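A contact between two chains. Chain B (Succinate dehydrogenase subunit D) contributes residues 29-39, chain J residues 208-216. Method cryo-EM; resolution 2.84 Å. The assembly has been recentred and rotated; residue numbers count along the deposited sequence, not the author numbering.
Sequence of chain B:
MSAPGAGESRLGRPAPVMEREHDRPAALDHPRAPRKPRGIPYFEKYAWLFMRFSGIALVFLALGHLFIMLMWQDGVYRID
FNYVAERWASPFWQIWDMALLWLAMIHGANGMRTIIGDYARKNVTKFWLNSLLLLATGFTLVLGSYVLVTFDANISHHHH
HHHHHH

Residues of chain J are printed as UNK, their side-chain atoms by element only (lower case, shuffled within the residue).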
# COMPACT_ATOMS: atom_id res chain seq x y z
N ASP B 29 -7.04 -17.87 6.30
CA ASP B 29 -8.26 -17.54 7.02
C ASP B 29 -7.97 -16.91 8.38
O ASP B 29 -8.70 -17.13 9.34
CB ASP B 29 -9.14 -18.78 7.18
CG ASP B 29 -8.41 -19.95 7.79
OD1 ASP B 29 -8.47 -21.06 7.21
OD2 ASP B 29 -7.80 -19.78 8.87
N HIS B 30 -6.89 -16.14 8.46
CA HIS B 30 -6.60 -15.38 9.66
C HIS B 30 -7.70 -14.36 9.89
O HIS B 30 -8.23 -13.78 8.93
CB HIS B 30 -5.25 -14.68 9.51
CG HIS B 30 -4.63 -14.26 10.81
ND1 HIS B 30 -4.10 -15.17 11.70
CD2 HIS B 30 -4.43 -13.04 11.35
CE1 HIS B 30 -3.61 -14.52 12.75
NE2 HIS B 30 -3.80 -13.23 12.56
N PRO B 31 -8.09 -14.11 11.15
CA PRO B 31 -9.17 -13.14 11.39
C PRO B 31 -8.85 -11.74 10.90
O PRO B 31 -9.70 -11.11 10.27
CB PRO B 31 -9.32 -13.18 12.92
CG PRO B 31 -8.80 -14.51 13.31
CD PRO B 31 -7.67 -14.78 12.38
N ARG B 32 -7.64 -11.25 11.15
CA ARG B 32 -7.25 -9.90 10.80
C ARG B 32 -6.60 -9.81 9.43
O ARG B 32 -6.07 -8.75 9.08
CB ARG B 32 -6.30 -9.34 11.85
CG ARG B 32 -6.90 -9.25 13.24
CD ARG B 32 -6.03 -8.42 14.16
NE ARG B 32 -5.67 -7.13 13.57
CZ ARG B 32 -6.43 -6.04 13.63
NH1 ARG B 32 -7.60 -6.08 14.26
NH2 ARG B 32 -6.02 -4.92 13.06
N ALA B 33 -6.64 -10.87 8.65
CA ALA B 33 -5.99 -10.86 7.34
C ALA B 33 -6.86 -10.13 6.33
O ALA B 33 -8.08 -10.26 6.34
CB ALA B 33 -5.73 -12.28 6.87
N PRO B 34 -6.25 -9.35 5.43
CA PRO B 34 -7.04 -8.61 4.43
C PRO B 34 -7.65 -9.55 3.41
O PRO B 34 -6.97 -10.41 2.84
CB PRO B 34 -6.01 -7.68 3.79
CG PRO B 34 -4.86 -7.65 4.74
CD PRO B 34 -4.83 -8.99 5.39
N ARG B 35 -8.95 -9.39 3.17
CA ARG B 35 -9.65 -10.17 2.17
C ARG B 35 -9.42 -9.53 0.81
O ARG B 35 -9.91 -8.43 0.54
CB ARG B 35 -11.15 -10.25 2.48
CG ARG B 35 -11.53 -11.21 3.59
CD ARG B 35 -12.71 -10.66 4.36
NE ARG B 35 -13.44 -11.66 5.14
CZ ARG B 35 -14.45 -12.38 4.66
NH1 ARG B 35 -14.84 -12.23 3.40
NH2 ARG B 35 -15.06 -13.26 5.43
N LYS B 36 -8.68 -10.22 -0.06
CA LYS B 36 -8.44 -9.72 -1.40
C LYS B 36 -8.83 -10.76 -2.45
O LYS B 36 -8.84 -11.96 -2.16
CB LYS B 36 -6.97 -9.31 -1.58
CG LYS B 36 -6.58 -8.14 -0.70
CD LYS B 36 -7.39 -6.91 -1.07
CE LYS B 36 -6.95 -5.68 -0.29
NZ LYS B 36 -7.31 -5.76 1.15
N PRO B 37 -9.17 -10.32 -3.66
CA PRO B 37 -9.76 -11.24 -4.65
C PRO B 37 -8.86 -12.42 -4.98
O PRO B 37 -7.65 -12.27 -5.15
CB PRO B 37 -9.99 -10.34 -5.86
CG PRO B 37 -10.21 -8.99 -5.27
CD PRO B 37 -9.28 -8.92 -4.09
N ARG B 38 -9.48 -13.59 -5.08
CA ARG B 38 -8.78 -14.86 -5.24
C ARG B 38 -9.09 -15.51 -6.59
O ARG B 38 -9.36 -16.71 -6.67
CB ARG B 38 -9.15 -15.81 -4.11
CG ARG B 38 -8.79 -15.30 -2.72
CD ARG B 38 -7.43 -15.83 -2.25
NE ARG B 38 -6.33 -15.04 -2.79
CZ ARG B 38 -5.09 -15.50 -2.95
NH1 ARG B 38 -4.80 -16.74 -2.61
NH2 ARG B 38 -4.16 -14.70 -3.45
N GLY B 39 -9.06 -14.73 -7.67
CA GLY B 39 -9.29 -15.30 -8.98
C GLY B 39 -8.94 -14.31 -10.07
O GLY B 39 -8.30 -13.29 -9.83
N UNK J 208 2.82 -20.47 8.14
CA UNK J 208 2.90 -20.06 9.54
C UNK J 208 1.55 -19.50 9.95
O UNK J 208 1.04 -18.57 9.32
c UNK J 208 4.36 -18.82 11.18
o UNK J 208 3.90 -19.62 12.01
c UNK J 208 3.99 -19.01 9.74
o UNK J 208 5.13 -17.89 11.48
N UNK J 209 0.97 -20.05 11.02
CA UNK J 209 -0.38 -19.67 11.42
C UNK J 209 -0.46 -18.20 11.80
O UNK J 209 -1.41 -17.51 11.44
c UNK J 209 -0.84 -20.53 12.59
o UNK J 209 -0.61 -21.88 12.30
N UNK J 210 0.53 -17.70 12.53
CA UNK J 210 0.48 -16.33 13.04
C UNK J 210 1.01 -15.33 12.03
O UNK J 210 1.86 -14.51 12.34
c UNK J 210 2.39 -17.17 14.50
n UNK J 210 6.37 -18.53 15.95
c UNK J 210 5.46 -17.63 15.62
c UNK J 210 1.23 -16.23 14.35
n UNK J 210 5.79 -16.61 14.85
n UNK J 210 4.21 -17.75 16.06
c UNK J 210 3.14 -16.82 15.76
N UNK J 211 0.50 -15.38 10.81
CA UNK J 211 0.92 -14.47 9.75
C UNK J 211 -0.30 -13.93 9.04
O UNK J 211 -1.31 -14.63 8.89
c UNK J 211 1.86 -15.17 8.76
o UNK J 211 2.87 -13.06 8.40
c UNK J 211 2.67 -14.20 7.94
o UNK J 211 3.10 -14.57 6.84
N UNK J 212 -0.22 -12.69 8.59
CA UNK J 212 -1.33 -12.01 7.95
C UNK J 212 -0.96 -11.50 6.56
O UNK J 212 -1.50 -10.50 6.10
c UNK J 212 -2.27 -9.96 11.10
c UNK J 212 -1.96 -11.18 10.26
o UNK J 212 -2.55 -8.90 10.51
o UNK J 212 -2.22 -10.07 12.34
c UNK J 212 -1.83 -10.85 8.80
N UNK J 213 -0.02 -12.16 5.90
CA UNK J 213 0.31 -11.82 4.53
C UNK J 213 0.57 -13.07 3.70
O UNK J 213 1.28 -13.02 2.70
c UNK J 213 1.52 -10.89 4.46
N UNK J 214 -0.01 -14.21 4.11
CA UNK J 214 0.12 -15.42 3.32
C UNK J 214 -0.41 -15.21 1.91
O UNK J 214 0.22 -15.63 0.94
c UNK J 214 -0.61 -16.57 3.99
N UNK J 215 -1.56 -14.55 1.78
CA UNK J 215 -2.14 -14.34 0.47
C UNK J 215 -1.28 -13.40 -0.37
O UNK J 215 -1.15 -13.60 -1.59
c UNK J 215 -3.55 -13.78 0.61
N UNK J 216 -0.67 -12.40 0.25
CA UNK J 216 0.16 -11.47 -0.51
C UNK J 216 1.46 -12.14 -0.96
O UNK J 216 1.94 -11.90 -2.07
c UNK J 216 2.18 -8.98 -1.03
c UNK J 216 0.78 -9.01 -0.49
o UNK J 216 2.39 -8.41 -2.12
o UNK J 216 3.07 -9.54 -0.37
c UNK J 216 0.47 -10.24 0.33

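Position 208 of chain J carries four side-chain atoms, two carbons with two oxygens on the second, and lies out of reach of the chain B stretch; this short carboxylate is Asp J208. Position 209 has one carbon followed by one oxygen. Its side chain stays well clear of chain B, but its backbone O approaches ND1 of His B30 at 3.6 Å; the atom pattern is that of a serine, Ser J209.

At position 210 three carbons lead to a nitrogen and then to a carbon bearing two more nitrogens. The CA-to-CB bond points away from chain B, so the backbone makes the approach, with CA 4.5 Å from CE1 of His B30. The guanidinium identifies Arg J210. It instead faces Asp J208: Arg J210 NH1 lies 3.7 Å from Asp J208 OD2, a long salt bridge in which the oxygen sits well out of the guanidinium plane, so charge alone links the two.

Position 211 repeats the two-carbon, two-oxygen pattern. Its CA-to-CB bond also points away, whereas the backbone O sits over one face of the His B30 ring, 3.9 Å from CG; the residue is Asp J211. A weak hydrogen bond joins Asp J211 N to Ser J209 O (2.9 Å) within this loop.

Position 212 has three carbons, the third carrying two oxygens, and its CA-to-CB bond points toward chain B. The second carbon packs 3.3 Å from CD2 of His B30, and one of the oxygens comes within 3.8 Å of the backbone O of Arg B32, with no hydrogen bond between these two oxygens. The backbone O of position 212 lies 3.7 Å from CD of Pro B34. The extra carbon makes it Glu J212.

Position 213 has a single side-chain carbon, does not touch chain B and is Ala J213, at the N-cap position. Position 214, again with one carbon and no contact, is Ala J214, which begins the helix. Position 215 also has one carbon, CB, which lies over one face of the Arg B38 guanidinium, 4.2 Å from NH2; it is Ala J215. Position 216, with three carbons and a terminal pair of oxygens, has a side-chain end that leads away from the contact and is Glu J216.

The contact therefore works by packing, without hydrogen bonds or salt bridges between the stretches, and buries 353 Å² in total. Within a type I turn from His B30 to Ala B33, closed by a weak Ala B33 N to His B30 O bond (3.3 Å), His B30, Arg B32 and Ala B33 lie against Glu J212, while Pro B31 stays out of reach. Farther along, Arg B38 reaches the helix start at Ala J215.

Chain J (208-216) DSRDEAAAE
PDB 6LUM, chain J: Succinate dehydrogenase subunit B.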